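Local coordinates for protein chitinase (Thermococcus chitonophagus, PDB 5XSW) that probably hydrolyses internal linkages of chitin as an endochitinase and binds a glycan in its pocket, at residues A[5-15]-A[88-97]. Residues are numbered along the deposited sequence; the frame is centred on the assembly and turned at random.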
# COMPACT_ATOMS: atom_id res chain seq x y z
N ILE A 5 30.82 13.49 28.61
CA ILE A 5 31.29 12.70 29.73
C ILE A 5 30.50 13.09 30.99
O ILE A 5 30.56 14.23 31.40
CB ILE A 5 32.80 12.94 30.02
CG1 ILE A 5 33.65 12.55 28.82
CG2 ILE A 5 33.20 12.28 31.34
CD1 ILE A 5 33.69 11.12 28.55
N VAL A 6 29.77 12.17 31.60
CA VAL A 6 29.04 12.56 32.81
C VAL A 6 30.02 12.56 34.01
O VAL A 6 30.04 13.47 34.85
CB VAL A 6 27.88 11.63 33.10
CG1 VAL A 6 27.35 11.88 34.52
CG2 VAL A 6 26.78 11.82 32.05
N SER A 7 30.85 11.54 34.04
CA SER A 7 31.84 11.40 35.09
C SER A 7 32.91 10.41 34.70
O SER A 7 32.65 9.46 33.95
CB SER A 7 31.15 10.97 36.39
OG SER A 7 30.65 9.65 36.26
N GLU A 8 34.12 10.63 35.22
CA GLU A 8 35.15 9.61 35.18
C GLU A 8 35.59 9.40 36.64
O GLU A 8 36.14 10.32 37.25
CB GLU A 8 36.34 10.00 34.28
CG GLU A 8 37.47 8.89 34.34
CD GLU A 8 38.57 9.04 33.31
OE1 GLU A 8 38.54 10.00 32.51
OE2 GLU A 8 39.49 8.18 33.30
N THR A 9 35.29 8.23 37.19
CA THR A 9 35.45 7.93 38.61
C THR A 9 36.00 6.54 38.78
O THR A 9 35.33 5.55 38.44
CB THR A 9 34.13 7.98 39.36
OG1 THR A 9 33.46 9.22 39.09
CG2 THR A 9 34.39 7.84 40.87
N GLY A 10 37.21 6.43 39.32
CA GLY A 10 37.89 5.15 39.26
C GLY A 10 38.23 4.85 37.82
O GLY A 10 38.64 5.74 37.07
N ASP A 11 38.09 3.59 37.44
CA ASP A 11 38.27 3.18 36.06
C ASP A 11 36.92 3.20 35.29
O ASP A 11 36.83 2.70 34.16
CB ASP A 11 38.91 1.78 36.01
CG ASP A 11 38.01 0.69 36.58
OD1 ASP A 11 37.09 0.98 37.38
OD2 ASP A 11 38.23 -0.49 36.21
N LYS A 12 35.89 3.78 35.89
CA LYS A 12 34.56 3.85 35.27
C LYS A 12 34.24 5.18 34.56
O LYS A 12 34.15 6.27 35.18
CB LYS A 12 33.50 3.52 36.32
CG LYS A 12 32.05 3.53 35.80
CD LYS A 12 31.14 2.84 36.82
CE LYS A 12 29.71 3.35 36.76
NZ LYS A 12 28.85 2.67 37.78
N ILE A 13 34.07 5.09 33.24
CA ILE A 13 33.72 6.24 32.41
C ILE A 13 32.23 6.21 32.07
O ILE A 13 31.74 5.21 31.55
CB ILE A 13 34.46 6.24 31.10
CG1 ILE A 13 35.96 6.32 31.33
CG2 ILE A 13 33.97 7.38 30.20
CD1 ILE A 13 36.75 5.88 30.15
N THR A 14 31.53 7.28 32.40
CA THR A 14 30.09 7.36 32.13
C THR A 14 29.79 8.49 31.13
O THR A 14 30.11 9.67 31.36
CB THR A 14 29.30 7.54 33.43
OG1 THR A 14 29.42 6.35 34.21
CG2 THR A 14 27.81 7.76 33.11
N VAL A 15 29.18 8.10 30.01
CA VAL A 15 28.85 9.03 28.92
C VAL A 15 27.31 9.08 28.69
O VAL A 15 26.65 8.05 28.72
CB VAL A 15 29.56 8.60 27.62
CG1 VAL A 15 29.06 9.42 26.42
CG2 VAL A 15 31.07 8.72 27.74
N ILE A 88 31.61 2.69 30.61
CA ILE A 88 32.78 2.02 30.05
C ILE A 88 33.81 1.78 31.19
O ILE A 88 34.07 2.67 32.01
CB ILE A 88 33.46 2.89 28.97
CG1 ILE A 88 32.49 3.27 27.84
CG2 ILE A 88 34.69 2.17 28.36
CD1 ILE A 88 32.21 2.12 26.93
N GLN A 89 34.39 0.60 31.23
CA GLN A 89 35.58 0.38 32.07
C GLN A 89 36.87 0.74 31.33
O GLN A 89 37.20 0.11 30.33
CB GLN A 89 35.63 -1.06 32.52
CG GLN A 89 36.82 -1.37 33.41
CD GLN A 89 36.62 -2.69 34.07
OE1 GLN A 89 35.97 -2.78 35.11
NE2 GLN A 89 37.12 -3.76 33.43
N LYS A 90 37.59 1.75 31.82
CA LYS A 90 38.72 2.34 31.06
C LYS A 90 39.83 1.33 30.76
O LYS A 90 40.26 0.60 31.65
CB LYS A 90 39.29 3.54 31.82
CG LYS A 90 40.30 4.37 31.05
CD LYS A 90 40.56 5.64 31.83
CE LYS A 90 41.50 6.58 31.10
NZ LYS A 90 41.70 7.85 31.83
N SER A 91 40.30 1.29 29.52
CA SER A 91 41.42 0.41 29.20
C SER A 91 41.84 0.70 27.79
O SER A 91 41.03 1.19 27.00
CB SER A 91 41.03 -1.06 29.40
OG SER A 91 41.72 -1.90 28.51
N GLY A 92 43.11 0.43 27.48
CA GLY A 92 43.62 0.63 26.13
C GLY A 92 43.91 2.10 25.87
O GLY A 92 43.71 2.97 26.74
N ASP A 93 44.36 2.38 24.66
CA ASP A 93 44.82 3.73 24.33
C ASP A 93 43.74 4.71 23.81
O ASP A 93 44.04 5.89 23.57
CB ASP A 93 45.96 3.65 23.31
CG ASP A 93 45.55 3.01 21.97
OD1 ASP A 93 44.34 2.82 21.70
OD2 ASP A 93 46.45 2.72 21.16
N ASN A 94 42.49 4.26 23.66
CA ASN A 94 41.44 5.19 23.17
C ASN A 94 40.14 4.78 23.80
O ASN A 94 39.27 4.23 23.13
CB ASN A 94 41.36 5.12 21.64
CG ASN A 94 40.86 6.42 20.99
OD1 ASN A 94 40.30 7.35 21.63
ND2 ASN A 94 41.10 6.48 19.72
N PRO A 95 40.05 4.94 25.12
CA PRO A 95 38.96 4.35 25.90
C PRO A 95 37.65 5.17 25.89
O PRO A 95 36.58 4.60 26.04
CB PRO A 95 39.54 4.32 27.31
CG PRO A 95 40.43 5.56 27.33
CD PRO A 95 41.07 5.57 25.98
N TYR A 96 37.75 6.49 25.79
CA TYR A 96 36.53 7.33 25.72
C TYR A 96 35.73 7.09 24.40
O TYR A 96 36.31 7.11 23.31
CB TYR A 96 36.87 8.81 25.84
CG TYR A 96 37.67 9.13 27.08
CD1 TYR A 96 37.07 9.14 28.32
CD2 TYR A 96 39.04 9.41 27.00
CE1 TYR A 96 37.80 9.42 29.48
CE2 TYR A 96 39.77 9.70 28.15
CZ TYR A 96 39.15 9.70 29.38
OH TYR A 96 39.86 9.97 30.53
N PRO A 97 34.41 6.84 24.53
CA PRO A 97 33.52 6.68 23.35
C PRO A 97 33.74 7.79 22.35
O PRO A 97 33.63 8.95 22.70
CB PRO A 97 32.11 6.77 23.97
CG PRO A 97 32.30 6.13 25.35
CD PRO A 97 33.70 6.63 25.80
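E8 divides its carboxylate between two residues of 88-97. OE2 takes NZ of K90 at 2.7 Å through its syn lone pair, a salt bridge, while OE1 lies in the plane of the Y96 ring at its edge and accepts the hydroxyl OH at 2.4 Å, doubtfully short rather than unusually strong. NZ of K90 also donates to OH of Y96, at 3.1 Å. With CG anti to the backbone N (chi1 177°), the extended E8 chain reaches across. On the face of the sheet it shares with I88, I13 supplies the apolar part: its CD1 lies 3.8 Å from CE1 of Y96 and touches CB of K90 and P95. I5 meets the same ring with CD1, and CG2 of V15 packs on CG of P97 at 3.7 Å. Antiparallel strands 12-21 and 80-89 hydrogen-bond through I13 and I88, 2.7 Å each way between N and O; just past the end of strand 80-89, N of K90 donates to O of D11, inside the type II' turn from T9 to K12. In this N-terminal beta domain, far from the glycan pocket, the loop after strand 80-89 folds back over the hairpin, its lysine charge probably balanced by E8.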